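PDB 3GUE: UTP-glucose-1-phosphate uridylyltransferase 2 from Trypanosoma brucei, which probably catalyses the reversible transfer of a uridylyl group from UTP to glucose 1-phosphate, giving UDP-glucose and diphosphate. Local coordinates for residues A[10-15]-A[31-36]; A[17-22]-A[164-169]; A[107-112]-A[145-150]; A[446-451]-A[468-473]; A[452-457]-A[474-479]. All coordinates share one frame; numbering follows the deposited sequence.

Contact 1 of 5, residues A[10-15]-A[31-36]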
# COMPACT_ATOMS: atom_id res chain seq x y z
N GLY A 10 -2.58 32.52 -9.11
CA GLY A 10 -1.54 32.35 -10.13
C GLY A 10 -0.90 30.97 -10.02
O GLY A 10 -0.56 30.37 -11.06
N ALA A 11 -0.75 30.48 -8.78
CA ALA A 11 -0.20 29.13 -8.49
C ALA A 11 -1.06 28.00 -9.06
O ALA A 11 -0.54 26.98 -9.53
CB ALA A 11 -0.02 28.93 -6.99
N ALA A 12 -2.38 28.18 -8.99
CA ALA A 12 -3.35 27.18 -9.49
C ALA A 12 -3.38 27.17 -11.00
O ALA A 12 -3.39 26.11 -11.64
CB ALA A 12 -4.74 27.47 -8.91
N LEU A 13 -3.36 28.36 -11.60
CA LEU A 13 -3.29 28.49 -13.05
C LEU A 13 -1.99 27.87 -13.63
O LEU A 13 -2.02 27.16 -14.66
CB LEU A 13 -3.45 29.98 -13.45
CG LEU A 13 -3.70 30.26 -14.93
CD1 LEU A 13 -4.95 29.50 -15.29
CD2 LEU A 13 -3.81 31.79 -15.18
N ALA A 14 -0.87 28.12 -12.95
CA ALA A 14 0.39 27.46 -13.27
C ALA A 14 0.29 25.91 -13.20
O ALA A 14 0.81 25.23 -14.11
CB ALA A 14 1.54 27.99 -12.37
N CYS A 15 -0.35 25.37 -12.15
CA CYS A 15 -0.57 23.92 -12.03
C CYS A 15 -1.47 23.45 -13.16
O CYS A 15 -1.24 22.40 -13.75
CB CYS A 15 -1.18 23.49 -10.68
SG CYS A 15 -0.19 23.88 -9.20
N ILE A 31 -10.27 18.16 -9.53
CA ILE A 31 -10.14 17.65 -8.16
C ILE A 31 -8.84 18.18 -7.49
O ILE A 31 -8.87 18.63 -6.34
CB ILE A 31 -10.19 16.09 -8.12
CG1 ILE A 31 -11.49 15.58 -8.78
CG2 ILE A 31 -10.02 15.54 -6.69
CD1 ILE A 31 -11.67 14.03 -8.74
N PHE A 32 -7.73 18.14 -8.21
CA PHE A 32 -6.46 18.69 -7.71
C PHE A 32 -6.55 20.18 -7.34
O PHE A 32 -6.01 20.59 -6.31
CB PHE A 32 -5.30 18.43 -8.70
CG PHE A 32 -3.97 19.04 -8.27
CD1 PHE A 32 -3.11 18.35 -7.42
CD2 PHE A 32 -3.59 20.32 -8.70
CE1 PHE A 32 -1.91 18.92 -7.00
CE2 PHE A 32 -2.41 20.90 -8.28
CZ PHE A 32 -1.56 20.21 -7.45
N LEU A 33 -7.21 20.98 -8.17
CA LEU A 33 -7.24 22.43 -7.95
C LEU A 33 -8.19 22.78 -6.80
O LEU A 33 -7.98 23.79 -6.13
CB LEU A 33 -7.56 23.22 -9.23
CG LEU A 33 -6.48 23.17 -10.32
CD1 LEU A 33 -6.92 23.85 -11.59
CD2 LEU A 33 -5.22 23.80 -9.79
N ILE A 34 -9.19 21.93 -6.58
CA ILE A 34 -10.01 21.96 -5.36
C ILE A 34 -9.12 21.82 -4.14
O ILE A 34 -9.15 22.68 -3.25
CB ILE A 34 -11.10 20.84 -5.37
CG1 ILE A 34 -12.25 21.25 -6.28
CG2 ILE A 34 -11.62 20.54 -3.96
CD1 ILE A 34 -13.08 20.10 -6.82
N GLN A 35 -8.32 20.75 -4.10
CA GLN A 35 -7.38 20.48 -3.01
C GLN A 35 -6.32 21.57 -2.84
O GLN A 35 -5.96 21.91 -1.70
CB GLN A 35 -6.67 19.14 -3.23
CG GLN A 35 -7.58 17.93 -3.43
CD GLN A 35 -6.81 16.69 -3.79
OE1 GLN A 35 -5.80 16.78 -4.50
NE2 GLN A 35 -7.25 15.54 -3.30
N HIS A 36 -5.80 22.07 -3.97
CA HIS A 36 -4.87 23.21 -4.07
C HIS A 36 -5.37 24.49 -3.41
O HIS A 36 -4.62 25.15 -2.65
CB HIS A 36 -4.57 23.52 -5.55
CG HIS A 36 -3.33 24.34 -5.76
ND1 HIS A 36 -3.27 25.68 -5.45
CD2 HIS A 36 -2.11 24.00 -6.24
CE1 HIS A 36 -2.06 26.14 -5.76
NE2 HIS A 36 -1.34 25.14 -6.24
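The imidazole of H36 reaches from helix 26-40 to the backbone of helix 10-21 and meets three residues there in three ways. Its CG is anti to the backbone N (chi1 -161°), which carries the ring across the gap. One face lies against A12, whose CA stands 4.3 Å from the centroid of the H36 ring, over the face but toward the rim, a CH-pi contact. At the ring edge, near its plane, A11 CB is 3.7 Å from H36 CE1. C15 SG comes in obliquely, 3.4 Å from H36 NE2. Both imidazole nitrogens are satisfied by other parts of the chain, NE2 by the carbonyl of F173 and ND1 by R40, and these bonds fix the rotation of the ring. The two helices form an antiparallel helical hairpin at the N-terminus, the axes of the two segments approaching to 10.4 Å at 157°; A11 and A12 of helix 10-21 meet H36 and L33 of helix 26-40. C15 is shared between two rings: its SG sits at the edge of F32, in the ring plane, while its CB is 3.7 Å from F32 CE2. F32 also has its CG anti to the backbone N, so phenyl and imidazole leave the helix one turn apart on the same side. L33 packs beside them, its CD2 branch 3.8 Å from A12 CB and also touching C15 CB. Behind the hairpin, I168 of strand 165-169 covers C15, F32 and H36, and F32 lines the pocket in which a dithiol, probably from the crystallisation liquor, is bound.

Contact 2 of 5, residues A[17-22]-A[164-169]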
# COMPACT_ATOMS: atom_id res chain seq x y z
N GLU A 17 -2.05 24.72 -16.20
CA GLU A 17 -1.43 24.76 -17.50
C GLU A 17 -0.40 23.68 -17.66
O GLU A 17 -0.33 23.05 -18.71
CB GLU A 17 -0.83 26.16 -17.79
CG GLU A 17 -1.88 27.22 -18.15
CD GLU A 17 -1.32 28.65 -18.32
OE1 GLU A 17 -0.15 28.93 -17.99
OE2 GLU A 17 -2.10 29.50 -18.80
N LYS A 18 0.40 23.44 -16.61
CA LYS A 18 1.40 22.38 -16.62
C LYS A 18 0.74 20.99 -16.73
O LYS A 18 1.29 20.10 -17.38
CB LYS A 18 2.26 22.44 -15.35
CG LYS A 18 3.40 21.44 -15.29
CD LYS A 18 4.31 21.66 -14.08
CE LYS A 18 5.71 21.03 -14.29
NZ LYS A 18 6.60 21.48 -13.16
N MET A 19 -0.40 20.80 -16.06
CA MET A 19 -1.14 19.52 -16.14
C MET A 19 -1.74 19.28 -17.52
O MET A 19 -1.59 18.20 -18.11
CB MET A 19 -2.22 19.43 -15.05
CG MET A 19 -1.64 19.29 -13.64
SD MET A 19 -2.81 19.45 -12.28
CE MET A 19 -3.38 17.78 -12.11
N GLN A 20 -2.41 20.29 -18.04
CA GLN A 20 -2.94 20.24 -19.40
C GLN A 20 -1.82 20.02 -20.45
O GLN A 20 -2.04 19.33 -21.44
CB GLN A 20 -3.73 21.51 -19.70
CG GLN A 20 -5.05 21.64 -18.96
CD GLN A 20 -5.83 22.88 -19.40
OE1 GLN A 20 -5.30 23.76 -20.07
NE2 GLN A 20 -7.09 22.95 -19.01
N ALA A 21 -0.64 20.59 -20.22
CA ALA A 21 0.50 20.41 -21.16
C ALA A 21 1.01 18.97 -21.20
O ALA A 21 1.61 18.54 -22.18
CB ALA A 21 1.65 21.35 -20.82
N SER A 22 0.77 18.22 -20.12
CA SER A 22 1.24 16.84 -20.04
C SER A 22 0.15 15.80 -20.28
O SER A 22 0.42 14.61 -20.15
CB SER A 22 1.94 16.57 -18.70
OG SER A 22 3.35 16.74 -18.82
N ARG A 164 -1.23 11.79 -12.91
CA ARG A 164 -0.11 12.43 -12.22
C ARG A 164 -0.40 13.90 -11.95
O ARG A 164 -1.16 14.55 -12.70
CB ARG A 164 1.22 12.28 -12.95
CG ARG A 164 1.23 12.66 -14.41
CD ARG A 164 2.67 12.58 -14.92
NE ARG A 164 2.88 13.34 -16.15
CZ ARG A 164 4.08 13.50 -16.71
NH1 ARG A 164 5.16 12.95 -16.15
NH2 ARG A 164 4.21 14.20 -17.83
N VAL A 165 0.22 14.40 -10.88
CA VAL A 165 -0.03 15.73 -10.39
C VAL A 165 1.33 16.39 -10.09
O VAL A 165 2.29 15.72 -9.73
CB VAL A 165 -1.03 15.76 -9.15
CG1 VAL A 165 -2.31 14.96 -9.44
CG2 VAL A 165 -0.42 15.25 -7.88
N PRO A 166 1.44 17.72 -10.27
CA PRO A 166 2.76 18.24 -9.91
C PRO A 166 2.96 18.35 -8.40
O PRO A 166 1.98 18.54 -7.65
CB PRO A 166 2.76 19.64 -10.56
CG PRO A 166 1.35 20.06 -10.53
CD PRO A 166 0.54 18.78 -10.77
N LYS A 167 4.19 18.14 -7.95
CA LYS A 167 4.62 18.50 -6.60
C LYS A 167 4.58 20.02 -6.60
O LYS A 167 4.88 20.64 -7.63
CB LYS A 167 6.05 18.05 -6.35
CG LYS A 167 6.23 16.54 -6.36
CD LYS A 167 7.69 16.21 -6.19
CE LYS A 167 7.93 14.72 -6.41
NZ LYS A 167 9.35 14.34 -6.12
N ILE A 168 4.17 20.63 -5.49
CA ILE A 168 4.01 22.09 -5.48
C ILE A 168 4.90 22.66 -4.36
O ILE A 168 5.07 22.01 -3.35
CB ILE A 168 2.51 22.50 -5.38
CG1 ILE A 168 1.84 21.96 -4.10
CG2 ILE A 168 1.71 22.01 -6.65
CD1 ILE A 168 0.63 22.80 -3.65
N ARG A 169 5.49 23.83 -4.57
CA ARG A 169 6.41 24.41 -3.58
C ARG A 169 5.67 24.71 -2.27
O ARG A 169 4.55 25.24 -2.29
CB ARG A 169 7.05 25.70 -4.11
CG ARG A 169 7.88 25.62 -5.40
CD ARG A 169 8.43 27.04 -5.77
NE ARG A 169 9.23 27.65 -4.69
CZ ARG A 169 10.56 27.82 -4.70
NH1 ARG A 169 11.28 27.46 -5.76
NH2 ARG A 169 11.16 28.40 -3.66
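This is a helix-on-strand packing contact with a polar fringe, in which the C-terminal part of helix 10-21 lies against the start of strand 165-169. M19 makes the largest single contribution. Its CG is anti to the carbonyl carbon, and the chain runs extended to SD before bending at chi3 (88°), which swings the terminal methyl CE toward V165. M19 CG is 3.6 Å from P166 CD, and SD touches that same ring carbon; the two side chains cross at about a right angle. Beyond the bend, M19 CE lies 4.0 Å from V165 CG1, with the M19 and V165 side chains side by side and pointing the same way. The strand belongs to a four-stranded antiparallel sheet, separate from the central mixed sheet, and helix 10-21 packs on it together with F32 of helix 26-40, which touches both M19 and V165. K18 CD passes 4.3 Å from P166 CB, and the lysine amino group goes on to a salt bridge with E185. At the end of the helix, R164 stretches out from CG to NE and offers NH2 to S22 OG at 2.9 Å, a bond that is weak because the N-H points well off the oxygen (121°). The same guanidinium makes cation-pi contacts with W186 and F134.

Contact 3 of 5, residues A[107-112]-A[145-150]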
# COMPACT_ATOMS: atom_id res chain seq x y z
N PHE A 107 7.74 -9.48 -6.53
CA PHE A 107 6.36 -9.35 -6.02
C PHE A 107 5.45 -9.65 -7.23
O PHE A 107 4.41 -10.30 -7.08
CB PHE A 107 6.06 -7.92 -5.51
CG PHE A 107 6.59 -7.61 -4.10
CD1 PHE A 107 5.80 -7.83 -2.97
CD2 PHE A 107 7.85 -7.04 -3.92
CE1 PHE A 107 6.27 -7.52 -1.68
CE2 PHE A 107 8.33 -6.73 -2.64
CZ PHE A 107 7.55 -6.97 -1.52
N LEU A 108 5.88 -9.23 -8.43
CA LEU A 108 5.03 -9.33 -9.62
C LEU A 108 4.95 -10.75 -10.17
O LEU A 108 3.92 -11.14 -10.71
CB LEU A 108 5.46 -8.29 -10.69
CG LEU A 108 4.52 -8.00 -11.87
CD1 LEU A 108 3.03 -7.77 -11.47
CD2 LEU A 108 5.07 -6.80 -12.63
N ASP A 109 6.05 -11.50 -10.05
CA ASP A 109 6.07 -12.95 -10.24
C ASP A 109 4.99 -13.61 -9.40
O ASP A 109 4.11 -14.28 -9.95
CB ASP A 109 7.42 -13.55 -9.85
CG ASP A 109 8.46 -13.34 -10.89
OD1 ASP A 109 8.21 -13.74 -12.06
OD2 ASP A 109 9.52 -12.76 -10.54
N PHE A 110 5.05 -13.41 -8.08
CA PHE A 110 4.02 -13.93 -7.15
C PHE A 110 2.57 -13.54 -7.48
O PHE A 110 1.69 -14.40 -7.45
CB PHE A 110 4.39 -13.68 -5.68
CG PHE A 110 5.47 -14.60 -5.19
CD1 PHE A 110 5.23 -15.96 -5.04
CD2 PHE A 110 6.75 -14.10 -4.87
CE1 PHE A 110 6.23 -16.84 -4.59
CE2 PHE A 110 7.75 -14.95 -4.42
CZ PHE A 110 7.50 -16.33 -4.27
N THR A 111 2.35 -12.29 -7.90
CA THR A 111 1.03 -11.81 -8.36
C THR A 111 0.56 -12.53 -9.64
O THR A 111 -0.58 -12.97 -9.70
CB THR A 111 1.03 -10.25 -8.60
OG1 THR A 111 1.23 -9.57 -7.36
CG2 THR A 111 -0.27 -9.77 -9.23
N ALA A 112 1.44 -12.63 -10.64
CA ALA A 112 1.15 -13.35 -11.89
C ALA A 112 0.88 -14.85 -11.68
O ALA A 112 0.01 -15.43 -12.35
CB ALA A 112 2.26 -13.16 -12.92
N ARG A 145 6.89 -9.44 -20.09
CA ARG A 145 7.26 -10.23 -21.26
C ARG A 145 7.40 -11.70 -20.91
O ARG A 145 7.04 -12.56 -21.70
CB ARG A 145 8.57 -9.76 -21.89
CG ARG A 145 8.44 -8.53 -22.74
CD ARG A 145 9.67 -8.31 -23.58
NE ARG A 145 9.63 -7.00 -24.22
CZ ARG A 145 9.03 -6.77 -25.38
NH1 ARG A 145 8.41 -7.76 -26.03
NH2 ARG A 145 9.06 -5.55 -25.91
N LYS A 146 7.93 -11.95 -19.70
CA LYS A 146 7.99 -13.26 -19.06
C LYS A 146 6.63 -13.97 -18.94
O LYS A 146 6.60 -15.18 -18.90
CB LYS A 146 8.60 -13.11 -17.66
CG LYS A 146 8.87 -14.39 -16.93
CD LYS A 146 9.43 -14.05 -15.54
CE LYS A 146 10.03 -15.26 -14.88
NZ LYS A 146 10.42 -14.84 -13.51
N TYR A 147 5.54 -13.21 -18.85
CA TYR A 147 4.18 -13.80 -18.80
C TYR A 147 3.34 -13.43 -20.03
O TYR A 147 2.52 -12.51 -19.99
CB TYR A 147 3.46 -13.44 -17.48
CG TYR A 147 4.22 -13.92 -16.24
CD1 TYR A 147 4.13 -15.25 -15.83
CD2 TYR A 147 5.01 -13.04 -15.50
CE1 TYR A 147 4.83 -15.71 -14.69
CE2 TYR A 147 5.72 -13.48 -14.38
CZ TYR A 147 5.62 -14.81 -13.97
OH TYR A 147 6.32 -15.24 -12.88
N PRO A 148 3.55 -14.16 -21.15
CA PRO A 148 2.80 -13.86 -22.39
C PRO A 148 1.29 -13.76 -22.23
O PRO A 148 0.66 -12.96 -22.94
CB PRO A 148 3.18 -15.03 -23.30
CG PRO A 148 4.58 -15.38 -22.87
CD PRO A 148 4.49 -15.28 -21.35
N THR A 149 0.70 -14.55 -21.31
CA THR A 149 -0.76 -14.51 -21.03
C THR A 149 -1.17 -13.08 -20.69
O THR A 149 -2.21 -12.58 -21.15
CB THR A 149 -1.19 -15.45 -19.86
OG1 THR A 149 -0.91 -16.82 -20.18
CG2 THR A 149 -2.70 -15.30 -19.55
N LEU A 150 -0.33 -12.42 -19.90
CA LEU A 150 -0.54 -11.04 -19.47
C LEU A 150 -0.03 -10.02 -20.50
O LEU A 150 -0.76 -9.08 -20.84
CB LEU A 150 0.10 -10.80 -18.10
CG LEU A 150 -0.33 -11.79 -16.99
CD1 LEU A 150 0.36 -11.47 -15.68
CD2 LEU A 150 -1.87 -11.81 -16.80
O HOH W 1 11.89 -12.58 -11.61
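D109 OD1 accepts two hydrogen bonds from neighbouring residues of the other segment. Y147 OH donates to it at the short distance of 2.5 Å, and D109 OD1 receives it on its anti lone pair, turned away from OD2. K146 NZ approaches the same D109 OD1 at 2.9 Å from above the carboxylate plane, 33° out of it, and adds a salt bridge. The other oxygen, D109 OD2, is served by the backbone N of T106, just ahead of the helix, and by a water that donates to it at 2.6 Å; that water also accepts a weak bond from K146 NZ. All the polar atoms of this largely buried carboxylate therefore have donors, and the lysine and the donors around it would be expected to keep the aspartate ionised. The contact joins the first turns of helix 107-122, which begins right after strand 105-106 in the nucleotidyltransferase domain of GT-A type, to the 3-10 turn and N-cap residue Y147 leading into helix 148-151. The tyrosine ring stands between two side chains: A112 CB lies over its centre, 3.6 Å from the centroid of the Y147 ring and only 7° off the normal, a CH-pi contact, while K146 CG covers the opposite face nearer the rim. D109 OD1 sits at the ring edge in its plane, the carboxylate turned 67° against the ring. K146 is extended beyond CG, which carries its amino group out to the acid alongside the phenol. L150 CD1 closes the apolar side, 3.8 Å from A112 CB.

Contact 4 of 5, residues A[446-451]-A[468-473]. Unlike the reference sequence in segment 468-473: S472 (reference Asn).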
# COMPACT_ATOMS: atom_id res chain seq x y z
N VAL A 446 26.09 -2.93 10.18
CA VAL A 446 26.00 -4.34 10.54
C VAL A 446 25.78 -5.14 9.27
O VAL A 446 25.05 -4.71 8.37
CB VAL A 446 24.86 -4.61 11.61
CG1 VAL A 446 24.50 -6.08 11.73
CG2 VAL A 446 25.22 -4.04 12.98
N GLU A 447 26.42 -6.30 9.22
CA GLU A 447 26.40 -7.17 8.03
C GLU A 447 26.25 -8.65 8.42
O GLU A 447 27.18 -9.25 8.97
CB GLU A 447 27.67 -6.95 7.20
CG GLU A 447 27.77 -5.58 6.49
CD GLU A 447 29.03 -5.43 5.64
OE1 GLU A 447 29.64 -6.46 5.25
OE2 GLU A 447 29.40 -4.28 5.35
N PHE A 448 25.07 -9.22 8.15
CA PHE A 448 24.84 -10.66 8.30
C PHE A 448 25.62 -11.43 7.26
O PHE A 448 25.72 -11.00 6.11
CB PHE A 448 23.35 -11.02 8.14
CG PHE A 448 22.50 -10.57 9.29
CD1 PHE A 448 22.54 -11.25 10.52
CD2 PHE A 448 21.67 -9.46 9.16
CE1 PHE A 448 21.76 -10.82 11.59
CE2 PHE A 448 20.87 -9.02 10.24
CZ PHE A 448 20.92 -9.70 11.46
N GLY A 449 26.18 -12.56 7.69
CA GLY A 449 26.71 -13.57 6.80
C GLY A 449 25.65 -14.66 6.65
O GLY A 449 24.45 -14.39 6.79
N ALA A 450 26.11 -15.88 6.41
CA ALA A 450 25.24 -16.99 6.02
C ALA A 450 24.72 -17.84 7.20
O ALA A 450 25.38 -17.98 8.24
CB ALA A 450 25.94 -17.87 4.95
N ASP A 451 23.51 -18.36 7.00
CA ASP A 451 22.80 -19.24 7.95
C ASP A 451 22.82 -18.76 9.41
O ASP A 451 22.91 -19.56 10.34
CB ASP A 451 23.29 -20.69 7.78
CG ASP A 451 23.24 -21.15 6.32
OD1 ASP A 451 22.31 -21.89 5.94
OD2 ASP A 451 24.12 -20.73 5.54
N LEU A 468 30.19 -4.22 11.53
CA LEU A 468 30.11 -5.41 12.36
C LEU A 468 29.61 -6.61 11.52
O LEU A 468 28.45 -6.64 11.06
CB LEU A 468 29.17 -5.15 13.54
CG LEU A 468 28.74 -6.25 14.53
CD1 LEU A 468 29.97 -6.88 15.19
CD2 LEU A 468 27.83 -5.65 15.58
N ILE A 469 30.49 -7.58 11.32
CA ILE A 469 30.08 -8.77 10.57
C ILE A 469 29.55 -9.79 11.55
O ILE A 469 30.17 -10.05 12.58
CB ILE A 469 31.21 -9.36 9.68
CG1 ILE A 469 31.63 -8.37 8.60
CG2 ILE A 469 30.75 -10.65 8.99
CD1 ILE A 469 33.02 -8.54 8.19
N ILE A 470 28.38 -10.33 11.24
CA ILE A 470 27.85 -11.43 12.04
C ILE A 470 28.24 -12.75 11.35
O ILE A 470 27.70 -13.10 10.30
CB ILE A 470 26.30 -11.31 12.31
CG1 ILE A 470 25.92 -9.92 12.86
CG2 ILE A 470 25.82 -12.44 13.23
CD1 ILE A 470 26.63 -9.50 14.20
N GLY A 471 29.19 -13.45 11.95
CA GLY A 471 29.73 -14.70 11.39
C GLY A 471 28.68 -15.67 10.89
O GLY A 471 27.58 -15.77 11.45
N SER A 472 29.00 -16.39 9.82
CA SER A 472 28.11 -17.42 9.29
C SER A 472 27.81 -18.53 10.32
O SER A 472 28.71 -19.00 11.01
CB SER A 472 28.68 -17.98 7.98
OG SER A 472 28.85 -16.94 7.02
N GLY A 473 26.54 -18.89 10.47
CA GLY A 473 26.15 -19.94 11.41
C GLY A 473 25.93 -19.44 12.84
O GLY A 473 25.54 -20.22 13.71
O HOH W 2 22.54 -20.90 12.61
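E447 O is gripped by one N-H and one C-H: I470 N donates to it at 2.8 Å, nearly straight at 171° though from above the carbonyl plane, and I469 CA adds a CA-H...O contact. Before it, E447 N binds L468 O at 2.8 Å, and after it G449 N reaches I470 O at 3.1 Å, so the parallel pairing runs unbroken from L468 to G449. S472, which differs from the reference sequence here, then stands in for a backbone acceptor: its OG takes A450 N at 3.0 Å, and G473 N returns to A450 O at 2.7 Å, nearly along the C=O axis. Parallel strands 446-448 and 468-470 are one side of successive turns of the C-terminal left-handed beta-helix domain of this family, the same positions coming round again after 22 residues. V446, F448, L468 and I470 point to the interior, V446 CG2 lying beside L468 CD2 at 4.0 Å and F448 CD1 against I470 CB at 4.2 Å. L426 of helix 420-427 covers V446 and F448. G449 has no side chain, and a CB there would collide with S472 OG. A water bonds to D451 O and, weakly, to G473 O beyond the last pair.

Contact 5 of 5, residues A[452-457]-A[474-479]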
# COMPACT_ATOMS: atom_id res chain seq x y z
N VAL A 452 22.72 -17.45 9.59
CA VAL A 452 22.50 -16.85 10.91
C VAL A 452 21.06 -17.08 11.38
O VAL A 452 20.12 -16.86 10.64
CB VAL A 452 22.88 -15.35 10.91
CG1 VAL A 452 22.49 -14.67 12.21
CG2 VAL A 452 24.38 -15.21 10.69
N SER A 453 20.91 -17.55 12.61
CA SER A 453 19.60 -17.84 13.17
C SER A 453 19.27 -16.78 14.23
O SER A 453 20.01 -16.64 15.21
CB SER A 453 19.58 -19.26 13.76
OG SER A 453 18.46 -19.49 14.60
N VAL A 454 18.21 -16.01 14.01
CA VAL A 454 17.82 -15.00 15.03
C VAL A 454 16.60 -15.51 15.84
O VAL A 454 15.58 -15.90 15.26
CB VAL A 454 17.55 -13.58 14.42
CG1 VAL A 454 17.01 -12.63 15.45
CG2 VAL A 454 18.79 -12.98 13.76
N ARG A 455 16.75 -15.53 17.17
CA ARG A 455 15.75 -16.14 18.04
C ARG A 455 15.37 -15.24 19.21
O ARG A 455 16.24 -14.64 19.88
CB ARG A 455 16.29 -17.46 18.60
CG ARG A 455 16.61 -18.51 17.57
CD ARG A 455 17.47 -19.62 18.16
NE ARG A 455 17.92 -20.51 17.10
CZ ARG A 455 18.59 -21.65 17.27
NH1 ARG A 455 18.91 -22.08 18.48
NH2 ARG A 455 18.94 -22.36 16.21
N GLY A 456 14.07 -15.17 19.49
CA GLY A 456 13.56 -14.39 20.62
C GLY A 456 13.65 -12.90 20.35
O GLY A 456 13.26 -12.46 19.27
N ASN A 457 14.13 -12.14 21.35
CA ASN A 457 14.39 -10.70 21.24
C ASN A 457 15.88 -10.35 21.08
O ASN A 457 16.63 -10.34 22.07
CB ASN A 457 13.81 -9.96 22.45
CG ASN A 457 12.29 -10.05 22.52
OD1 ASN A 457 11.72 -10.22 23.58
ND2 ASN A 457 11.65 -9.95 21.37
N ARG A 474 26.18 -18.16 13.08
CA ARG A 474 25.92 -17.53 14.40
C ARG A 474 24.45 -17.67 14.82
O ARG A 474 23.54 -17.33 14.06
CB ARG A 474 26.30 -16.04 14.37
CG ARG A 474 26.06 -15.28 15.66
CD ARG A 474 27.27 -15.34 16.57
NE ARG A 474 27.05 -14.63 17.84
CZ ARG A 474 27.45 -13.38 18.08
NH1 ARG A 474 28.09 -12.68 17.15
NH2 ARG A 474 27.20 -12.84 19.25
N VAL A 475 24.24 -18.20 16.01
CA VAL A 475 22.91 -18.22 16.63
C VAL A 475 22.80 -17.05 17.62
O VAL A 475 23.56 -16.95 18.59
CB VAL A 475 22.62 -19.56 17.40
CG1 VAL A 475 21.24 -19.49 18.09
CG2 VAL A 475 22.71 -20.77 16.48
N LEU A 476 21.86 -16.15 17.35
CA LEU A 476 21.55 -15.08 18.28
C LEU A 476 20.22 -15.40 18.94
O LEU A 476 19.14 -15.25 18.33
CB LEU A 476 21.50 -13.74 17.57
CG LEU A 476 22.82 -13.22 17.00
CD1 LEU A 476 22.47 -12.35 15.84
CD2 LEU A 476 23.65 -12.48 18.07
N ASP A 477 20.32 -15.84 20.19
CA ASP A 477 19.18 -16.36 20.93
C ASP A 477 18.87 -15.44 22.11
O ASP A 477 19.55 -15.51 23.15
CB ASP A 477 19.54 -17.76 21.44
CG ASP A 477 18.35 -18.52 22.00
OD1 ASP A 477 17.23 -17.96 22.04
OD2 ASP A 477 18.54 -19.69 22.39
N ASN A 478 17.86 -14.58 21.95
CA ASN A 478 17.51 -13.60 22.99
C ASN A 478 18.72 -12.79 23.51
O ASN A 478 18.84 -12.50 24.72
CB ASN A 478 16.77 -14.31 24.14
CG ASN A 478 15.29 -14.20 23.99
OD1 ASN A 478 14.71 -13.13 24.19
ND2 ASN A 478 14.65 -15.30 23.58
N GLU A 479 19.60 -12.43 22.58
CA GLU A 479 20.90 -11.84 22.90
C GLU A 479 20.95 -10.37 22.51
O GLU A 479 20.31 -9.95 21.54
CB GLU A 479 21.99 -12.63 22.16
CG GLU A 479 23.42 -12.13 22.28
CD GLU A 479 24.43 -13.12 21.71
OE1 GLU A 479 24.02 -14.07 21.01
OE2 GLU A 479 25.65 -12.97 21.96
O HOH W 3 14.16 -11.15 25.70
O HOH W 4 16.84 -9.69 24.91
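Strands 453-455 and 475-477 run parallel, 4° apart and 4.7 Å between axes, joined by alternating bonds from S453 N to R474 O, L476 N to S453 O, R455 N to L476 O and N478 N to R455 O. Of these, the N478 N to R455 O bond is the shortest, 2.6 Å and straight at 171°, but its donor stands above the carbonyl plane. On the outer face R455 is extended from CG to NE and folds its guanidinium over V475, whose CG1 lies 3.3 Å above the plane toward the rim. The group is held in that pose by S453 OG, which takes R455 NE at 2.8 Å and, weakly, R455 NH2. D477 flanks the chain, its OD1 3.6 Å from R455 CB, but the charges do not pair: R455 NH1 and D477 OD2 are 4.6 Å apart. The strands form a second side of the C-terminal left-handed beta-helix, with L476 facing its interior, where CD1 meets V452 CG1 and V454 CG2, each at 4.3 Å, and V458, I460 and V481 close round it. At the corner after the strands G456 turns with positive phi, and a CB there would strike N478 ND2. N478 leans across this corner, its OD1 accepting N457 N at 3.1 Å from far above the carbonyl plane; a water lies close to N478 OD1. Within 474-479, R474 bends away from the strand pair, its NH2 making a salt bridge with E479 OE2, with L476 CD2 against one face of its guanidinium.

Contacts 1 and 2 share helix 10-21 and form one hydrophobic cluster, their centres 9 Å apart: F32 CD2 meets M19 SD at 3.8 Å, and C15 SG meets I168 CG2 at 3.7 Å. F32 and V165 line the dithiol pocket, and the side chain of V165 is about 8 Å from bound UDP-glucose, that of F32 about 12 Å. Contact 3 lies apart, its centre 32 Å from contact 2's, the side chain of L150 about 11 Å from that of N83, which binds UDP-glucose. Contacts 4 and 5, centres 12 Å apart, are consecutive sides of the same C-terminal coils, away from the annotated sites, their centres about 47 to 53 Å from those of contacts 1 and 2.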